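Local coordinates for FAD-binding PCMH-type domain-containing protein (Gibberella zeae, PDB 6YJO) that binds FAD through two covalent links and probably oxidises oligosaccharides, as a fungal member of the oxygen-dependent FAD-linked oxidoreductases, at residues N407-H412 and G476-K481; T186-L191 and P411-L416; A205-W208 and L213-A216; M449-W454 and A470-Y475. All blocks are in the same frame, centred on the assembly; numbering follows the deposited sequence.

Contact 1. Residues N407-H412 and G476-K481; sequences NSAFPH and GKSLPK
Ala409 O accepts the one hydrogen bond that crosses this contact, from Ser478 OG at 2.7 Å. The donor lies in the carbonyl plane, on a lone pair, with a C=O...OG angle of 122°. The first torsion of Ser478 (chi1 -71°) sets OG beside its own backbone N and turns the hydroxyl to the loop. Behind the bond, Ala409 CB lies 4.1 Å from Ser478 CB, so the serine methylene packs as well as the hydroxyl. The Ala409 backbone is also hydrogen-bonded to that of Trp215, whose side chain touches Ala409 and Ser478, bringing helix 211-220 into the same junction.

Pro411 comes next. Its ring lies beside Gly476, with Pro411 CG 4.1 Å from Gly476 N. Here the second segment is a link between two helices: Gly476, with its positive phi of 56°, is the first residue to leave helical geometry after helix 467-475, and Ser478 lies in the short link that leads into helix 479-489. The loop 407-412 therefore packs against the short turn between these two helices, in the berberine-like C-terminal region. Pro411 CA and Gly476 CA lie 5.9 Å apart.

The proline also meets the residue that follows it, placing CG 3.5 Å above the His412 ring plane and over its centre. His412 NE2 in turn makes weak hydrogen bonds to Met456 O and Tyr474 O, and the Pro411 side chain is about 8 Å from that of the FAD-binding Tyr457.

Contact 2. Residues T186-L191 and P411-L416; sequences TLDTFL and PHRDKL
Leu187 and Asp188 belong to the short 3-10 segment 186-188 that leads into strand 190-196 of the FAD-binding domain, and both meet Arg413 from the loop before strand 417-423. The charged pair is a salt bridge shared unevenly between the two carboxylate oxygens. Asp188 OD1 takes the closer bond, from Arg413 NH2 at 2.6 Å, and is met nearly along its C-O axis. A weak bond from Arg413 NH1 reaches the same Asp188 OD1 at 2.9 Å, while Asp188 OD2 is a longer, weak partner of Arg413 NH1 at 3.3 Å. This is no flat two-by-two pairing: carboxylate and guanidinium planes stand 42° apart, and the N-H...O angle at NH2 is only 134°.

The two side chains come from opposite directions, the arginine extended from CG to NE. Leu187 CD1 lies at the edge of the guanidinium, 3.4 Å from Arg413 NH2, which puts a methyl group beside the ion pair. Leu187 reaches there with CG set between its backbone N and carbonyl carbon (chi1 60°). Second partners steady both ions: Leu185 N donates to Asp188 OD2, and Arg413 NH1 also bonds Val394 O. Leu187 and Asp188 are buried, Arg413 partly exposed, and Ile406 touches both charged side chains. Such a bridge between the flavin-binding part and a loop of the seven-stranded antiparallel sheet fits the two-domain architecture of berberine bridge enzyme-like flavoproteins.

Contact 3. Residues A205-W208 and L213-A216; sequences AADW and LTWA
Asp207 OD1 is gripped by two groups, Arg218 NH1 in a salt bridge and Asn407 ND2 in a hydrogen bond. Across the contact the same oxygen packs on a methyl, with Asp207 OD1 3.6 Å from Thr214 CG2. The aspartate and threonine side chains cross at about a right angle. Thr214 presents that methyl because CG2 is anti to its backbone N, leaving OG1 beside the N (chi1 -54°).

Its hydroxyl faces the strand backbone, with Thr214 OG1 3.1 Å from Ala206 N, but the angle is too poor for a hydrogen bond. OG1 is instead bonded to Tyr210 O, one turn earlier in its own chain. The approach to the strand is therefore packing, supported by Ala205 CB at 3.8 Å from Thr214 OG1. Apolar contact closes the other flank, where Ala205 CB meets Leu213 CD2 at 4.0 Å.

The segments thus pack the last part of the strand that includes Ala205, and the residues after it, on helix 211-220. Ala205 is backbone-bonded to Ala193 of neighbouring strand 190-196, and Leu213 also touches Leu489 of helix 479-489, which places helix 211-220 between that helix and the sheet.

Contact 4. Residues M449-W454 and A470-Y475; sequences MADGDW and AVKRYY
Arg473 lies flat on Trp454, and this stack is the tight half of the contact. The guanidinium and indole planes are 9° apart, with Arg473 CZ 3.7 Å from the centroid of the six-membered ring, a cation-pi contact over the face. Arg473 CD adds a CH-pi contact to the same ring. A bend at chi2 (-66°) folds the arginine chain over the indole, and Lys472 CE lies against the opposite guanidinium face, so the flat group is sandwiched. Its rotation is fixed by bonds at the edge: Arg473 NH1 gives Asp451 O a nearly straight bond of 2.7 Å (N-H...O 168°), along the C=O axis and in the guanidinium plane, and bonds Trp454 O at 3.1 Å. Glu469 OE2 takes NE in a salt bridge.

The Asp451 carboxylate makes up the looser side, where Asp451 and Lys472 are exposed. Its OD1 is 3.2 Å from Arg473 NH2, a donor that arrives from above the carboxylate plane. Lys472 NZ reaches Asp451 OD2 at 2.9 Å on an extended chain, completing a three-residue salt-bridge network whose cations probably offset the aspartate charge.

Asp451 is the second residue of a type I turn running from Ala450 to Asp453. The arrangement is thus a beta turn and the tryptophan after it, bound to helix 467-475 mainly by Arg473, with Lys472 adding a second salt bridge to the turn aspartate.

How the contacts relate
Contacts 2 and 3 are buried, whereas contacts 1 and 4 are partly buried, contact 4 having the exposed Asp451-Lys472 pair. The chemistry follows: contact 2 holds a buried salt bridge and contact 3 mostly van der Waals packing, while contact 1 relies on a single hydroxyl bond and contact 4 on a stacked cation. Contacts 1 and 2 share Pro411 and His412, so one loop meets both the FAD-binding domain and the turn at Gly476 between two helices. Asn407 and Trp215 tie contact 1 to contact 3; a weak hydrogen bond from His412 to Tyr474 O links it to contact 4. Contacts 2 and 3 involve neighbouring strands 190-196 and 202-206, whereas contacts 3 and 4 do not touch.

Contact 1. Residues N407-H412 and G476-K481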
loop_
_atom_site.group_PDB
_atom_site.type_symbol
_atom_site.label_atom_id
_atom_site.label_comp_id
_atom_site.label_asym_id
_atom_site.label_seq_id
_atom_site.Cartn_x
_atom_site.Cartn_y
_atom_site.Cartn_z
ATOM N N ASN A 407 13.223 -1.671 -13.277
ATOM C CA ASN A 407 12.241 -2.187 -14.234
ATOM C C ASN A 407 10.909 -2.303 -13.502
ATOM O O ASN A 407 10.588 -3.335 -12.912
ATOM C CB ASN A 407 12.698 -3.529 -14.795
ATOM C CG ASN A 407 11.730 -4.104 -15.807
ATOM O OD1 ASN A 407 11.151 -3.376 -16.617
ATOM N ND2 ASN A 407 11.561 -5.422 -15.779
ATOM N N SER A 408 10.121 -1.231 -13.536
ATOM C CA SER A 408 8.914 -1.174 -12.726
ATOM C C SER A 408 7.842 -0.353 -13.427
ATOM O O SER A 408 8.128 0.705 -14.000
ATOM C CB SER A 408 9.206 -0.579 -11.342
ATOM O OG SER A 408 8.027 -0.518 -10.564
ATOM N N ALA A 409 6.603 -0.846 -13.357
ATOM C CA ALA A 409 5.473 -0.135 -13.939
ATOM C C ALA A 409 5.009 1.033 -13.080
ATOM O O ALA A 409 4.277 1.891 -13.579
ATOM C CB ALA A 409 4.312 -1.100 -14.168
ATOM N N PHE A 410 5.401 1.080 -11.808
ATOM C CA PHE A 410 5.013 2.162 -10.913
ATOM C C PHE A 410 5.372 3.512 -11.534
ATOM O O PHE A 410 6.546 3.741 -11.866
ATOM C CB PHE A 410 5.708 2.012 -9.561
ATOM C CG PHE A 410 5.296 3.047 -8.544
ATOM C CD1 PHE A 410 4.147 2.873 -7.784
ATOM C CD2 PHE A 410 6.060 4.187 -8.343
ATOM C CE1 PHE A 410 3.766 3.814 -6.852
ATOM C CE2 PHE A 410 5.681 5.133 -7.405
ATOM C CZ PHE A 410 4.532 4.944 -6.659
ATOM N N PRO A 411 4.412 4.425 -11.695
ATOM C CA PRO A 411 4.641 5.600 -12.543
ATOM C C PRO A 411 4.980 6.891 -11.807
ATOM O O PRO A 411 5.283 7.897 -12.458
ATOM C CB PRO A 411 3.297 5.741 -13.260
ATOM C CG PRO A 411 2.305 5.351 -12.186
ATOM C CD PRO A 411 2.990 4.296 -11.326
ATOM N N HIS A 412 4.943 6.894 -10.472
ATOM C CA HIS A 412 4.905 8.131 -9.704
ATOM C C HIS A 412 6.249 8.507 -9.082
ATOM O O HIS A 412 6.285 9.331 -8.162
ATOM C CB HIS A 412 3.830 8.034 -8.619
ATOM C CG HIS A 412 2.461 7.738 -9.149
ATOM N ND1 HIS A 412 1.844 8.521 -10.103
ATOM C CD2 HIS A 412 1.588 6.745 -8.857
ATOM C CE1 HIS A 412 0.652 8.022 -10.376
ATOM N NE2 HIS A 412 0.472 6.945 -9.634
ATOM N N GLY A 476 -0.887 5.405 -14.730
ATOM C CA GLY A 476 -0.333 6.427 -15.604
ATOM C C GLY A 476 -0.022 5.902 -16.992
ATOM O O GLY A 476 -0.837 5.219 -17.622
ATOM N N LYS A 477 1.175 6.228 -17.481
ATOM C CA LYS A 477 1.585 5.883 -18.839
ATOM C C LYS A 477 2.047 4.435 -18.969
ATOM O O LYS A 477 2.509 4.040 -20.046
ATOM C CB LYS A 477 2.693 6.829 -19.315
ATOM C CG LYS A 477 4.014 6.696 -18.563
ATOM C CD LYS A 477 5.085 7.594 -19.173
ATOM C CE LYS A 477 6.388 7.528 -18.391
ATOM N NZ LYS A 477 7.534 8.097 -19.155
ATOM N N SER A 478 1.948 3.646 -17.899
ATOM C CA SER A 478 2.185 2.213 -17.986
ATOM C C SER A 478 0.959 1.448 -18.458
ATOM O O SER A 478 1.087 0.274 -18.823
ATOM C CB SER A 478 2.621 1.666 -16.627
ATOM O OG SER A 478 3.929 2.098 -16.296
ATOM N N LEU A 479 -0.212 2.084 -18.462
ATOM C CA LEU A 479 -1.454 1.389 -18.793
ATOM C C LEU A 479 -1.380 0.609 -20.098
ATOM O O LEU A 479 -1.721 -0.585 -20.096
ATOM C CB LEU A 479 -2.613 2.396 -18.861
ATOM C CG LEU A 479 -3.880 2.115 -18.041
ATOM C CD1 LEU A 479 -5.083 2.877 -18.624
ATOM C CD2 LEU A 479 -4.187 0.624 -17.943
ATOM N N PRO A 480 -0.965 1.194 -21.225
ATOM C CA PRO A 480 -1.017 0.432 -22.489
ATOM C C PRO A 480 -0.197 -0.843 -22.441
ATOM O O PRO A 480 -0.683 -1.910 -22.836
ATOM C CB PRO A 480 -0.473 1.431 -23.524
ATOM C CG PRO A 480 -0.553 2.787 -22.866
ATOM C CD PRO A 480 -0.368 2.527 -21.399
ATOM N N LYS A 481 1.046 -0.759 -21.960
ATOM C CA LYS A 481 1.875 -1.952 -21.829
ATOM C C LYS A 481 1.248 -2.944 -20.854
ATOM O O LYS A 481 1.286 -4.160 -21.082
ATOM C CB LYS A 481 3.279 -1.552 -21.374
ATOM C CG LYS A 481 4.372 -2.569 -21.677
ATOM C CD LYS A 481 5.474 -2.502 -20.628
ATOM C CE LYS A 481 6.843 -2.883 -21.174
ATOM N NZ LYS A 481 7.875 -2.860 -20.091
#

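Contact 2. Residues T186-L191 and P411-L416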
loop_
_atom_site.group_PDB
_atom_site.type_symbol
_atom_site.label_atom_id
_atom_site.label_comp_id
_atom_site.label_asym_id
_atom_site.label_seq_id
_atom_site.Cartn_x
_atom_site.Cartn_y
_atom_site.Cartn_z
ATOM N N THR A 186 8.839 -0.823 -1.056
ATOM C CA THR A 186 9.037 -2.258 -0.889
ATOM C C THR A 186 9.337 -2.928 -2.224
ATOM O O THR A 186 10.177 -3.832 -2.299
ATOM C CB THR A 186 7.808 -2.897 -0.244
ATOM O OG1 THR A 186 7.367 -2.096 0.859
ATOM C CG2 THR A 186 8.143 -4.302 0.247
ATOM N N LEU A 187 8.664 -2.498 -3.294
ATOM C CA LEU A 187 8.904 -3.109 -4.594
ATOM C C LEU A 187 10.238 -2.693 -5.197
ATOM O O LEU A 187 10.677 -3.323 -6.166
ATOM C CB LEU A 187 7.766 -2.776 -5.568
ATOM C CG LEU A 187 7.437 -1.325 -5.928
ATOM C CD1 LEU A 187 8.497 -0.680 -6.808
ATOM C CD2 LEU A 187 6.084 -1.292 -6.627
ATOM N N ASP A 188 10.889 -1.655 -4.660
ATOM C CA ASP A 188 12.210 -1.285 -5.158
ATOM C C ASP A 188 13.254 -2.322 -4.775
ATOM O O ASP A 188 14.272 -2.455 -5.460
ATOM C CB ASP A 188 12.606 0.095 -4.632
ATOM C CG ASP A 188 11.775 1.215 -5.239
ATOM O OD1 ASP A 188 11.159 0.999 -6.306
ATOM O OD2 ASP A 188 11.739 2.316 -4.651
ATOM N N THR A 189 13.015 -3.072 -3.701
ATOM C CA THR A 189 13.893 -4.154 -3.278
ATOM C C THR A 189 13.410 -5.511 -3.774
ATOM O O THR A 189 13.927 -6.541 -3.333
ATOM C CB THR A 189 14.015 -4.167 -1.751
ATOM O OG1 THR A 189 12.763 -4.549 -1.169
ATOM C CG2 THR A 189 14.399 -2.787 -1.235
ATOM N N PHE A 190 12.444 -5.524 -4.694
ATOM C CA PHE A 190 11.821 -6.755 -5.166
ATOM C C PHE A 190 12.717 -7.446 -6.189
ATOM O O PHE A 190 13.141 -6.830 -7.172
ATOM C CB PHE A 190 10.452 -6.433 -5.776
ATOM C CG PHE A 190 9.702 -7.636 -6.271
ATOM C CD1 PHE A 190 9.067 -8.488 -5.381
ATOM C CD2 PHE A 190 9.613 -7.905 -7.629
ATOM C CE1 PHE A 190 8.374 -9.593 -5.836
ATOM C CE2 PHE A 190 8.917 -9.010 -8.089
ATOM C CZ PHE A 190 8.297 -9.853 -7.192
ATOM N N LEU A 191 13.006 -8.727 -5.951
ATOM C CA LEU A 191 13.842 -9.530 -6.839
ATOM C C LEU A 191 13.027 -10.373 -7.809
ATOM O O LEU A 191 13.356 -10.438 -8.998
ATOM C CB LEU A 191 14.755 -10.459 -6.023
ATOM C CG LEU A 191 15.819 -9.836 -5.111
ATOM C CD1 LEU A 191 16.537 -10.925 -4.317
ATOM C CD2 LEU A 191 16.831 -9.033 -5.912
ATOM N N PRO A 411 4.412 4.425 -11.695
ATOM C CA PRO A 411 4.641 5.600 -12.543
ATOM C C PRO A 411 4.980 6.891 -11.807
ATOM O O PRO A 411 5.283 7.897 -12.458
ATOM C CB PRO A 411 3.297 5.741 -13.260
ATOM C CG PRO A 411 2.305 5.351 -12.186
ATOM C CD PRO A 411 2.990 4.296 -11.326
ATOM N N HIS A 412 4.943 6.894 -10.472
ATOM C CA HIS A 412 4.905 8.131 -9.704
ATOM C C HIS A 412 6.249 8.507 -9.082
ATOM O O HIS A 412 6.285 9.331 -8.162
ATOM C CB HIS A 412 3.830 8.034 -8.619
ATOM C CG HIS A 412 2.461 7.738 -9.149
ATOM N ND1 HIS A 412 1.844 8.521 -10.103
ATOM C CD2 HIS A 412 1.588 6.745 -8.857
ATOM C CE1 HIS A 412 0.652 8.022 -10.376
ATOM N NE2 HIS A 412 0.472 6.945 -9.634
ATOM N N ARG A 413 7.356 7.941 -9.570
ATOM C CA ARG A 413 8.654 8.328 -9.025
ATOM C C ARG A 413 8.951 9.804 -9.247
ATOM O O ARG A 413 9.793 10.369 -8.539
ATOM C CB ARG A 413 9.762 7.465 -9.630
ATOM C CG ARG A 413 9.683 6.017 -9.194
ATOM C CD ARG A 413 10.788 5.163 -9.779
ATOM N NE ARG A 413 10.428 3.752 -9.680
ATOM C CZ ARG A 413 10.369 3.081 -8.535
ATOM N NH1 ARG A 413 10.652 3.690 -7.392
ATOM N NH2 ARG A 413 10.027 1.800 -8.534
ATOM N N ASP A 414 8.276 10.441 -10.202
ATOM C CA ASP A 414 8.443 11.870 -10.433
ATOM C C ASP A 414 7.582 12.720 -9.508
ATOM O O ASP A 414 7.725 13.947 -9.508
ATOM C CB ASP A 414 8.123 12.208 -11.893
ATOM C CG ASP A 414 6.695 11.849 -12.278
ATOM O OD1 ASP A 414 5.992 11.216 -11.460
ATOM O OD2 ASP A 414 6.274 12.201 -13.400
ATOM N N LYS A 415 6.699 12.104 -8.728
ATOM C CA LYS A 415 5.860 12.859 -7.813
ATOM C C LYS A 415 6.632 13.194 -6.539
ATOM O O LYS A 415 7.608 12.532 -6.174
ATOM C CB LYS A 415 4.592 12.077 -7.474
ATOM C CG LYS A 415 3.801 11.600 -8.692
ATOM C CD LYS A 415 3.427 12.755 -9.620
ATOM C CE LYS A 415 2.587 12.274 -10.799
ATOM N NZ LYS A 415 3.301 11.264 -11.630
ATOM N N LEU A 416 6.182 14.241 -5.857
ATOM C CA LEU A 416 6.830 14.695 -4.637
ATOM C C LEU A 416 6.065 14.349 -3.371
ATOM O O LEU A 416 6.692 14.054 -2.352
ATOM C CB LEU A 416 7.045 16.213 -4.682
ATOM C CG LEU A 416 7.712 16.849 -3.462
ATOM C CD1 LEU A 416 9.143 16.351 -3.310
ATOM C CD2 LEU A 416 7.675 18.364 -3.567
#

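Contact 3. Residues A205-W208 and L213-A216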
loop_
_atom_site.group_PDB
_atom_site.type_symbol
_atom_site.label_atom_id
_atom_site.label_comp_id
_atom_site.label_asym_id
_atom_site.label_seq_id
_atom_site.Cartn_x
_atom_site.Cartn_y
_atom_site.Cartn_z
ATOM N N ALA A 205 9.196 -15.566 -11.717
ATOM C CA ALA A 205 9.289 -14.348 -12.510
ATOM C C ALA A 205 10.419 -13.478 -11.976
ATOM O O ALA A 205 10.403 -13.087 -10.804
ATOM C CB ALA A 205 7.961 -13.591 -12.478
ATOM N N ALA A 206 11.396 -13.183 -12.832
ATOM C CA ALA A 206 12.480 -12.277 -12.483
ATOM C C ALA A 206 12.889 -11.518 -13.737
ATOM O O ALA A 206 12.478 -11.851 -14.851
ATOM C CB ALA A 206 13.664 -13.029 -11.855
ATOM N N ASP A 207 13.706 -10.479 -13.543
ATOM C CA ASP A 207 14.024 -9.577 -14.646
ATOM C C ASP A 207 14.589 -10.329 -15.845
ATOM O O ASP A 207 14.255 -10.014 -16.993
ATOM C CB ASP A 207 15.006 -8.503 -14.177
ATOM C CG ASP A 207 14.308 -7.278 -13.616
ATOM O OD1 ASP A 207 13.090 -7.120 -13.853
ATOM O OD2 ASP A 207 14.973 -6.464 -12.945
ATOM N N TRP A 208 15.435 -11.330 -15.604
ATOM C CA TRP A 208 16.079 -12.028 -16.713
ATOM C C TRP A 208 15.084 -12.908 -17.461
ATOM O O TRP A 208 14.912 -12.779 -18.678
ATOM C CB TRP A 208 17.253 -12.862 -16.200
ATOM C CG TRP A 208 18.212 -13.261 -17.283
ATOM C CD1 TRP A 208 18.274 -14.465 -17.925
ATOM C CD2 TRP A 208 19.243 -12.447 -17.853
ATOM N NE1 TRP A 208 19.285 -14.453 -18.858
ATOM C CE2 TRP A 208 19.894 -13.225 -18.833
ATOM C CE3 TRP A 208 19.682 -11.138 -17.629
ATOM C CZ2 TRP A 208 20.963 -12.734 -19.587
ATOM C CZ3 TRP A 208 20.740 -10.655 -18.377
ATOM C CH2 TRP A 208 21.368 -11.449 -19.344
ATOM N N LEU A 213 6.722 -9.355 -17.337
ATOM C CA LEU A 213 5.899 -9.830 -16.230
ATOM C C LEU A 213 6.399 -9.270 -14.903
ATOM O O LEU A 213 5.616 -8.750 -14.098
ATOM C CB LEU A 213 5.890 -11.357 -16.212
ATOM C CG LEU A 213 5.184 -12.045 -15.043
ATOM C CD1 LEU A 213 3.798 -11.456 -14.823
ATOM C CD2 LEU A 213 5.101 -13.542 -15.306
ATOM N N THR A 214 7.712 -9.359 -14.665
ATOM C CA THR A 214 8.287 -8.805 -13.443
ATOM C C THR A 214 8.076 -7.299 -13.381
ATOM O O THR A 214 7.861 -6.734 -12.302
ATOM C CB THR A 214 9.779 -9.139 -13.381
ATOM O OG1 THR A 214 9.963 -10.554 -13.514
ATOM C CG2 THR A 214 10.398 -8.677 -12.067
ATOM N N TRP A 215 8.140 -6.633 -14.533
ATOM C CA TRP A 215 7.871 -5.201 -14.591
ATOM C C TRP A 215 6.456 -4.893 -14.117
ATOM O O TRP A 215 6.235 -3.920 -13.385
ATOM C CB TRP A 215 8.099 -4.714 -16.022
ATOM C CG TRP A 215 7.658 -3.315 -16.309
ATOM C CD1 TRP A 215 8.401 -2.176 -16.187
ATOM C CD2 TRP A 215 6.379 -2.909 -16.803
ATOM N NE1 TRP A 215 7.656 -1.083 -16.568
ATOM C CE2 TRP A 215 6.411 -1.507 -16.949
ATOM C CE3 TRP A 215 5.207 -3.595 -17.134
ATOM C CZ2 TRP A 215 5.316 -0.780 -17.407
ATOM C CZ3 TRP A 215 4.121 -2.873 -17.585
ATOM C CH2 TRP A 215 4.183 -1.480 -17.723
ATOM N N ALA A 216 5.485 -5.723 -14.510
ATOM C CA ALA A 216 4.108 -5.511 -14.075
ATOM C C ALA A 216 3.938 -5.856 -12.601
ATOM O O ALA A 216 3.160 -5.208 -11.893
ATOM C CB ALA A 216 3.154 -6.342 -14.933
#

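Contact 4. Residues M449-W454 and A470-Y475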
loop_
_atom_site.group_PDB
_atom_site.type_symbol
_atom_site.label_atom_id
_atom_site.label_comp_id
_atom_site.label_asym_id
_atom_site.label_seq_id
_atom_site.Cartn_x
_atom_site.Cartn_y
_atom_site.Cartn_z
ATOM N N MET A 449 -4.347 21.972 -11.371
ATOM C CA MET A 449 -3.195 21.194 -11.806
ATOM C C MET A 449 -3.434 20.614 -13.198
ATOM O O MET A 449 -4.537 20.161 -13.514
ATOM C CB MET A 449 -2.931 20.069 -10.804
ATOM C CG MET A 449 -1.494 19.952 -10.323
ATOM S SD MET A 449 -1.326 18.687 -9.048
ATOM C CE MET A 449 -2.094 19.509 -7.654
ATOM N N ALA A 450 -2.392 20.640 -14.033
ATOM C CA ALA A 450 -2.464 20.004 -15.345
ATOM C C ALA A 450 -2.947 18.567 -15.204
ATOM O O ALA A 450 -2.469 17.816 -14.348
ATOM C CB ALA A 450 -1.096 20.044 -16.028
ATOM N N ASP A 451 -3.897 18.186 -16.063
ATOM C CA ASP A 451 -4.618 16.931 -15.873
ATOM C C ASP A 451 -3.685 15.728 -15.762
ATOM O O ASP A 451 -4.054 14.714 -15.155
ATOM C CB ASP A 451 -5.603 16.720 -17.019
ATOM C CG ASP A 451 -6.482 15.509 -16.806
ATOM O OD1 ASP A 451 -7.471 15.620 -16.049
ATOM O OD2 ASP A 451 -6.177 14.443 -17.383
ATOM N N GLY A 452 -2.488 15.813 -16.339
ATOM C CA GLY A 452 -1.565 14.694 -16.317
ATOM C C GLY A 452 -0.338 14.916 -15.456
ATOM O O GLY A 452 0.689 14.262 -15.661
ATOM N N ASP A 453 -0.427 15.829 -14.490
ATOM C CA ASP A 453 0.671 16.110 -13.574
ATOM C C ASP A 453 0.495 15.452 -12.212
ATOM O O ASP A 453 1.391 15.553 -11.369
ATOM C CB ASP A 453 0.825 17.625 -13.387
ATOM C CG ASP A 453 1.790 18.247 -14.384
ATOM O OD1 ASP A 453 2.472 17.499 -15.116
ATOM O OD2 ASP A 453 1.868 19.493 -14.432
ATOM N N TRP A 454 -0.629 14.779 -11.979
ATOM C CA TRP A 454 -0.917 14.172 -10.689
ATOM C C TRP A 454 -1.552 12.809 -10.911
ATOM O O TRP A 454 -2.242 12.582 -11.910
ATOM C CB TRP A 454 -1.851 15.050 -9.840
ATOM C CG TRP A 454 -3.178 15.313 -10.493
ATOM C CD1 TRP A 454 -3.464 16.294 -11.393
ATOM C CD2 TRP A 454 -4.395 14.583 -10.295
ATOM N NE1 TRP A 454 -4.782 16.224 -11.768
ATOM C CE2 TRP A 454 -5.377 15.182 -11.107
ATOM C CE3 TRP A 454 -4.750 13.481 -9.510
ATOM C CZ2 TRP A 454 -6.690 14.719 -11.158
ATOM C CZ3 TRP A 454 -6.054 13.024 -9.559
ATOM C CH2 TRP A 454 -7.008 13.642 -10.379
ATOM N N ALA A 470 -9.491 5.094 -12.420
ATOM C CA ALA A 470 -8.591 4.514 -11.430
ATOM C C ALA A 470 -7.287 4.062 -12.075
ATOM O O ALA A 470 -6.198 4.413 -11.608
ATOM C CB ALA A 470 -9.272 3.342 -10.724
ATOM N N VAL A 471 -7.377 3.282 -13.155
ATOM C CA VAL A 471 -6.161 2.769 -13.775
ATOM C C VAL A 471 -5.375 3.897 -14.435
ATOM O O VAL A 471 -4.143 3.827 -14.533
ATOM C CB VAL A 471 -6.492 1.638 -14.773
ATOM C CG1 VAL A 471 -7.188 0.484 -14.056
ATOM C CG2 VAL A 471 -7.343 2.143 -15.939
ATOM N N LYS A 472 -6.058 4.949 -14.896
ATOM C CA LYS A 472 -5.345 6.121 -15.399
ATOM C C LYS A 472 -4.453 6.725 -14.321
ATOM O O LYS A 472 -3.308 7.107 -14.593
ATOM C CB LYS A 472 -6.334 7.168 -15.918
ATOM C CG LYS A 472 -5.741 8.574 -16.064
ATOM C CD LYS A 472 -6.634 9.496 -16.887
ATOM C CE LYS A 472 -6.106 10.930 -16.894
ATOM N NZ LYS A 472 -6.441 11.662 -18.148
ATOM N N ARG A 473 -4.957 6.810 -13.089
ATOM C CA ARG A 473 -4.278 7.528 -12.018
ATOM C C ARG A 473 -3.282 6.658 -11.262
ATOM O O ARG A 473 -2.218 7.149 -10.866
ATOM C CB ARG A 473 -5.311 8.104 -11.044
ATOM C CG ARG A 473 -6.274 9.097 -11.676
ATOM C CD ARG A 473 -5.573 10.366 -12.146
ATOM N NE ARG A 473 -6.486 11.252 -12.862
ATOM C CZ ARG A 473 -6.115 12.349 -13.518
ATOM N NH1 ARG A 473 -4.837 12.710 -13.556
ATOM N NH2 ARG A 473 -7.028 13.085 -14.141
ATOM N N TYR A 474 -3.596 5.377 -11.040
ATOM C CA TYR A 474 -2.646 4.516 -10.338
ATOM C C TYR A 474 -1.442 4.197 -11.215
ATOM O O TYR A 474 -0.304 4.158 -10.729
ATOM C CB TYR A 474 -3.303 3.204 -9.905
ATOM C CG TYR A 474 -4.574 3.311 -9.095
ATOM C CD1 TYR A 474 -4.938 4.487 -8.449
ATOM C CD2 TYR A 474 -5.407 2.209 -8.965
ATOM C CE1 TYR A 474 -6.110 4.557 -7.710
ATOM C CE2 TYR A 474 -6.571 2.269 -8.227
ATOM C CZ TYR A 474 -6.921 3.443 -7.606
ATOM O OH TYR A 474 -8.082 3.510 -6.873
ATOM N N TYR A 475 -1.673 3.959 -12.506
ATOM C CA TYR A 475 -0.677 3.366 -13.382
ATOM C C TYR A 475 -0.221 4.278 -14.511
ATOM O O TYR A 475 0.755 3.943 -15.193
ATOM C CB TYR A 475 -1.224 2.052 -13.963
ATOM C CG TYR A 475 -1.752 1.138 -12.878
ATOM C CD1 TYR A 475 -0.967 0.815 -11.780
ATOM C CD2 TYR A 475 -3.042 0.638 -12.923
ATOM C CE1 TYR A 475 -1.444 -0.002 -10.770
ATOM C CE2 TYR A 475 -3.526 -0.179 -11.919
ATOM C CZ TYR A 475 -2.723 -0.494 -10.845
ATOM O OH TYR A 475 -3.203 -1.305 -9.845
#